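Local coordinates for glutamate receptor IIB (Drosophila melanogaster, PDB 4WXJ), which binds glutamate in this ligand-binding domain and, as part of the whole receptor, probably opens a cation channel at the neuromuscular junction, at residues A43-Y48 against F254-K259; E183-V188 against C212-I217. All coordinates share one frame; numbering follows the deposited sequence.

Interaction 1 of 2, residues A43-Y48 against F254-K259; sequences AVDLIY and FKLRNK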
loop_
_atom_site.group_PDB
_atom_site.type_symbol
_atom_site.label_atom_id
_atom_site.label_comp_id
_atom_site.label_asym_id
_atom_site.label_seq_id
_atom_site.Cartn_x
_atom_site.Cartn_y
_atom_site.Cartn_z
ATOM N N ALA A 43 1.203 9.125 6.739
ATOM C CA ALA A 43 1.048 8.267 7.906
ATOM C C ALA A 43 1.601 8.942 9.155
ATOM O O ALA A 43 1.099 8.724 10.256
ATOM C CB ALA A 43 1.734 6.934 7.678
ATOM N N VAL A 44 2.632 9.762 8.985
ATOM C CA VAL A 44 3.207 10.493 10.108
ATOM C C VAL A 44 2.197 11.509 10.639
ATOM O O VAL A 44 1.942 11.567 11.842
ATOM C CB VAL A 44 4.512 11.209 9.712
ATOM C CG1 VAL A 44 5.056 12.031 10.881
ATOM C CG2 VAL A 44 5.553 10.198 9.249
ATOM N N ASP A 45 1.628 12.306 9.740
ATOM C CA ASP A 45 0.605 13.274 10.118
ATOM C C ASP A 45 -0.592 12.605 10.796
ATOM O O ASP A 45 -1.118 13.122 11.781
ATOM C CB ASP A 45 0.120 14.053 8.892
ATOM C CG ASP A 45 1.164 15.015 8.353
ATOM O OD1 ASP A 45 2.186 15.247 9.034
ATOM O OD2 ASP A 45 0.949 15.551 7.244
ATOM N N LEU A 46 -1.017 11.459 10.270
ATOM C CA LEU A 46 -2.223 10.802 10.770
ATOM C C LEU A 46 -2.018 10.248 12.180
ATOM O O LEU A 46 -2.941 10.256 12.993
ATOM C CB LEU A 46 -2.659 9.684 9.819
ATOM C CG LEU A 46 -3.912 8.903 10.231
ATOM C CD1 LEU A 46 -5.101 9.831 10.459
ATOM C CD2 LEU A 46 -4.254 7.850 9.188
ATOM N N ILE A 47 -0.812 9.768 12.471
ATOM C CA ILE A 47 -0.504 9.263 13.806
ATOM C C ILE A 47 -0.424 10.422 14.798
ATOM O O ILE A 47 -0.878 10.303 15.936
ATOM C CB ILE A 47 0.819 8.465 13.829
ATOM C CG1 ILE A 47 0.682 7.165 13.027
ATOM C CG2 ILE A 47 1.244 8.151 15.265
ATOM C CD1 ILE A 47 -0.293 6.148 13.608
ATOM N N TYR A 48 0.159 11.537 14.367
ATOM C CA TYR A 48 0.194 12.749 15.183
ATOM C C TYR A 48 -1.218 13.229 15.498
ATOM O O TYR A 48 -1.525 13.577 16.638
ATOM C CB TYR A 48 0.970 13.865 14.478
ATOM C CG TYR A 48 2.449 13.892 14.797
ATOM C CD1 TYR A 48 2.906 14.378 16.015
ATOM C CD2 TYR A 48 3.388 13.443 13.879
ATOM C CE1 TYR A 48 4.257 14.407 16.312
ATOM C CE2 TYR A 48 4.740 13.469 14.165
ATOM C CZ TYR A 48 5.169 13.952 15.383
ATOM O OH TYR A 48 6.514 13.981 15.672
ATOM N N PHE A 254 -9.851 14.297 4.445
ATOM C CA PHE A 254 -9.971 14.857 3.103
ATOM C C PHE A 254 -8.834 15.843 2.832
ATOM O O PHE A 254 -8.172 15.776 1.797
ATOM C CB PHE A 254 -11.328 15.550 2.938
ATOM C CG PHE A 254 -11.520 16.208 1.599
ATOM C CD1 PHE A 254 -11.774 15.449 0.468
ATOM C CD2 PHE A 254 -11.459 17.587 1.473
ATOM C CE1 PHE A 254 -11.956 16.052 -0.762
ATOM C CE2 PHE A 254 -11.640 18.195 0.246
ATOM C CZ PHE A 254 -11.891 17.426 -0.873
ATOM N N LYS A 255 -8.615 16.755 3.773
ATOM C CA LYS A 255 -7.518 17.711 3.676
ATOM C C LYS A 255 -6.168 16.999 3.645
ATOM O O LYS A 255 -5.300 17.328 2.835
ATOM C CB LYS A 255 -7.552 18.691 4.851
ATOM C CG LYS A 255 -8.648 19.746 4.772
ATOM C CD LYS A 255 -8.844 20.454 6.112
ATOM C CE LYS A 255 -7.622 21.265 6.531
ATOM N NZ LYS A 255 -7.358 21.154 7.995
ATOM N N LEU A 256 -6.002 16.025 4.535
ATOM C CA LEU A 256 -4.744 15.295 4.652
ATOM C C LEU A 256 -4.415 14.539 3.370
ATOM O O LEU A 256 -3.255 14.462 2.969
ATOM C CB LEU A 256 -4.802 14.322 5.829
ATOM C CG LEU A 256 -3.521 13.535 6.110
ATOM C CD1 LEU A 256 -2.375 14.463 6.473
ATOM C CD2 LEU A 256 -3.756 12.515 7.217
ATOM N N ARG A 257 -5.438 13.978 2.734
ATOM C CA ARG A 257 -5.246 13.257 1.482
ATOM C C ARG A 257 -4.801 14.219 0.387
ATOM O O ARG A 257 -3.880 13.923 -0.372
ATOM C CB ARG A 257 -6.529 12.533 1.064
ATOM C CG ARG A 257 -6.378 11.708 -0.205
ATOM C CD ARG A 257 -7.474 10.655 -0.328
ATOM N NE ARG A 257 -7.282 9.804 -1.501
ATOM C CZ ARG A 257 -7.977 8.697 -1.748
ATOM N NH1 ARG A 257 -8.917 8.293 -0.904
ATOM N NH2 ARG A 257 -7.729 7.989 -2.842
ATOM N N ASN A 258 -5.451 15.377 0.317
ATOM C CA ASN A 258 -5.101 16.380 -0.679
ATOM C C ASN A 258 -3.674 16.888 -0.486
ATOM O O ASN A 258 -2.943 17.074 -1.454
ATOM C CB ASN A 258 -6.082 17.552 -0.629
ATOM C CG ASN A 258 -7.479 17.163 -1.078
ATOM O OD1 ASN A 258 -7.650 16.291 -1.930
ATOM N ND2 ASN A 258 -8.485 17.813 -0.505
ATOM N N LYS A 259 -3.282 17.096 0.767
ATOM C CA LYS A 259 -1.949 17.604 1.084
ATOM C C LYS A 259 -0.837 16.756 0.467
ATOM O O LYS A 259 0.150 17.292 -0.036
ATOM C CB LYS A 259 -1.757 17.672 2.601
ATOM C CG LYS A 259 -0.337 18.029 3.034
ATOM C CD LYS A 259 -0.192 18.055 4.546
ATOM C CE LYS A 259 1.257 18.300 4.949
ATOM N NZ LYS A 259 1.435 18.299 6.423
#
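L256 comes first along the 254-259 helix to reach its partner, setting its CD1 3.5 Å from CB of D45 while CD2 lies 4.0 Å from CB of L46. One leucine fork straddles two successive residues of the 43-48 helix, and CD1 lies against the carboxylate, 3.6 Å from OD2 of D45. The fork gets there because CG of L256 is anti to the backbone N (chi1 -177°). Y42, just before the 43-48 segment, and M49, just after, also touch this leucine. The two segments run nearly antiparallel, their axes at 156° and 10.8 Å apart at closest approach; this is helix-on-helix packing in the clamshell ligand-binding domain of ionotropic glutamate receptors, where the last helix of the chain, 252-261, packs on the first, 42-54. One turn after L256, K259 stretches fully extended and meets D45 from the opposite direction, its NZ forming a 2.9 Å salt bridge with OD2 of D45. The ammonium approaches on the syn side, 30° out of the carboxylate plane. That same OD2 also accepts a hydrogen bond from NE1 of W260; an alanine in place of D45 would probably leave both the K259 ammonium and the indole N-H without this acceptor.

Interaction 2 of 2, residues E183-V188 against C212-I217; sequences EGVDRV and CELTQI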
loop_
_atom_site.group_PDB
_atom_site.type_symbol
_atom_site.label_atom_id
_atom_site.label_comp_id
_atom_site.label_asym_id
_atom_site.label_seq_id
_atom_site.Cartn_x
_atom_site.Cartn_y
_atom_site.Cartn_z
ATOM N N GLU A 183 10.127 0.333 -7.334
ATOM C CA GLU A 183 10.704 -0.526 -8.363
ATOM C C GLU A 183 9.715 -0.738 -9.505
ATOM O O GLU A 183 10.104 -0.812 -10.669
ATOM C CB GLU A 183 11.121 -1.878 -7.775
ATOM C CG GLU A 183 11.848 -2.784 -8.767
ATOM C CD GLU A 183 12.027 -4.204 -8.257
ATOM O OE1 GLU A 183 11.975 -4.412 -7.027
ATOM O OE2 GLU A 183 12.215 -5.116 -9.092
ATOM N N GLY A 184 8.434 -0.841 -9.164
ATOM C CA GLY A 184 7.397 -1.006 -10.165
ATOM C C GLY A 184 7.350 0.172 -11.120
ATOM O O GLY A 184 7.373 -0.001 -12.337
ATOM N N VAL A 185 7.283 1.376 -10.560
ATOM C CA VAL A 185 7.267 2.600 -11.353
ATOM C C VAL A 185 8.559 2.761 -12.153
ATOM O O VAL A 185 8.527 3.144 -13.325
ATOM C CB VAL A 185 7.060 3.839 -10.456
ATOM C CG1 VAL A 185 7.165 5.132 -11.268
ATOM C CG2 VAL A 185 5.710 3.765 -9.762
ATOM N N ASP A 186 9.693 2.480 -11.515
ATOM C CA ASP A 186 10.984 2.549 -12.194
ATOM C C ASP A 186 11.022 1.599 -13.386
ATOM O O ASP A 186 11.597 1.915 -14.423
ATOM C CB ASP A 186 12.130 2.210 -11.233
ATOM C CG ASP A 186 12.302 3.242 -10.132
ATOM O OD1 ASP A 186 11.679 4.324 -10.211
ATOM O OD2 ASP A 186 13.069 2.967 -9.185
ATOM N N ARG A 187 10.401 0.433 -13.236
ATOM C CA ARG A 187 10.422 -0.572 -14.291
ATOM C C ARG A 187 9.556 -0.163 -15.484
ATOM O O ARG A 187 9.902 -0.449 -16.626
ATOM C CB ARG A 187 9.962 -1.924 -13.746
ATOM C CG ARG A 187 10.119 -3.061 -14.738
ATOM C CD ARG A 187 9.906 -4.415 -14.084
ATOM N NE ARG A 187 9.921 -5.494 -15.064
ATOM C CZ ARG A 187 9.742 -6.778 -14.771
ATOM N NH1 ARG A 187 9.535 -7.157 -13.515
ATOM N NH2 ARG A 187 9.771 -7.687 -15.737
ATOM N N VAL A 188 8.432 0.499 -15.221
ATOM C CA VAL A 188 7.575 0.981 -16.300
ATOM C C VAL A 188 8.296 2.065 -17.098
ATOM O O VAL A 188 8.235 2.091 -18.329
ATOM C CB VAL A 188 6.239 1.541 -15.766
ATOM C CG1 VAL A 188 5.423 2.174 -16.895
ATOM C CG2 VAL A 188 5.432 0.443 -15.099
ATOM N N CYS A 212 5.605 12.544 -16.055
ATOM C CA CYS A 212 4.778 12.924 -17.198
ATOM C C CYS A 212 4.786 11.899 -18.333
ATOM O O CYS A 212 3.944 11.962 -19.228
ATOM C CB CYS A 212 5.234 14.285 -17.732
ATOM S SG CYS A 212 5.240 15.614 -16.492
ATOM N N GLU A 213 5.724 10.957 -18.300
ATOM C CA GLU A 213 5.808 9.945 -19.350
ATOM C C GLU A 213 4.897 8.751 -19.057
ATOM O O GLU A 213 4.857 7.789 -19.828
ATOM C CB GLU A 213 7.257 9.470 -19.531
ATOM C CG GLU A 213 7.838 8.626 -18.395
ATOM C CD GLU A 213 8.439 9.457 -17.278
ATOM O OE1 GLU A 213 7.816 10.461 -16.874
ATOM O OE2 GLU A 213 9.542 9.105 -16.807
ATOM N N LEU A 214 4.163 8.825 -17.948
ATOM C CA LEU A 214 3.310 7.725 -17.504
ATOM C C LEU A 214 1.834 8.111 -17.511
ATOM O O LEU A 214 1.487 9.286 -17.411
ATOM C CB LEU A 214 3.717 7.279 -16.100
ATOM C CG LEU A 214 5.185 6.893 -15.918
ATOM C CD1 LEU A 214 5.444 6.496 -14.474
ATOM C CD2 LEU A 214 5.572 5.768 -16.866
ATOM N N THR A 215 0.970 7.106 -17.625
ATOM C CA THR A 215 -0.472 7.324 -17.615
ATOM C C THR A 215 -1.202 6.099 -17.075
ATOM O O THR A 215 -0.619 5.020 -16.946
ATOM C CB THR A 215 -1.005 7.653 -19.026
ATOM O OG1 THR A 215 -2.398 7.986 -18.951
ATOM C CG2 THR A 215 -0.814 6.470 -19.971
ATOM N N GLN A 216 -2.482 6.275 -16.763
ATOM C CA GLN A 216 -3.318 5.185 -16.281
ATOM C C GLN A 216 -4.079 4.559 -17.445
ATOM O O GLN A 216 -4.610 5.273 -18.297
ATOM C CB GLN A 216 -4.293 5.689 -15.213
ATOM C CG GLN A 216 -5.182 4.604 -14.606
ATOM C CD GLN A 216 -6.205 5.153 -13.626
ATOM O OE1 GLN A 216 -7.306 4.615 -13.503
ATOM N NE2 GLN A 216 -5.846 6.219 -12.918
ATOM N N ILE A 217 -4.120 3.230 -17.481
ATOM C CA ILE A 217 -4.912 2.514 -18.476
ATOM C C ILE A 217 -6.228 2.044 -17.866
ATOM O O ILE A 217 -6.240 1.349 -16.850
ATOM C CB ILE A 217 -4.153 1.298 -19.050
ATOM C CG1 ILE A 217 -2.963 1.770 -19.887
ATOM C CG2 ILE A 217 -5.091 0.427 -19.900
ATOM C CD1 ILE A 217 -2.079 0.649 -20.411
#
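L214 pushes its isobutyl end toward the 183-188 helix and overlaps two valines one turn apart, V185 and V188. Its two methyls share the work: CD2 lies 3.6 Å from CG1 of V188, and CD1 lies 3.9 Å from CG1 of V185. Both valines use the same branch, CG1, and each meets the leucine at an oblique angle. In V188 this branch stands anti to the backbone N (chi1 174°), and V185 has nearly the same torsion, which turns matching methyls of the helix toward the leucine. The second torsion of L214 (179°) sends CD1 straight on, anti to CA, toward V185, while CD2 branches off to meet V188. The backbones stay well apart, 8.1 Å between CA of V188 and CA of L214, so the contact is made by side chains and is wholly apolar. All three residues are buried. This is helix-on-sheet packing in the lobe that holds E200, a ligand-binding residue; the side chain of V185 lies about 10 Å from the bound glutamate. Just before the strand, C212 is disulfide-bonded to C268 near the chain's C-terminus. The helix 181-191 lies against the mixed sheet, with L121 of strand 108-123 touching both V185 and L214, and Y195 and F197 of strand 195-200 packing on V188.

The two contacts sit in different parts of the clamshell, their centres about 25 Å apart and their nearest atoms about 10 Å apart, and they share no helix. Interaction 1 joins two helices and is only partly buried: a leucine fills the inner side while an ion pair closes the outer one. Interaction 2 joins a helix to a sheet, and all three of its touching residues are buried, which suits its purely aliphatic chemistry. In both, a single leucine spreads its two methyls over two residues of the opposing helix. Strand 108-123 is common ground, packing against L46 through F113 in one contact and lying against the helix in the other.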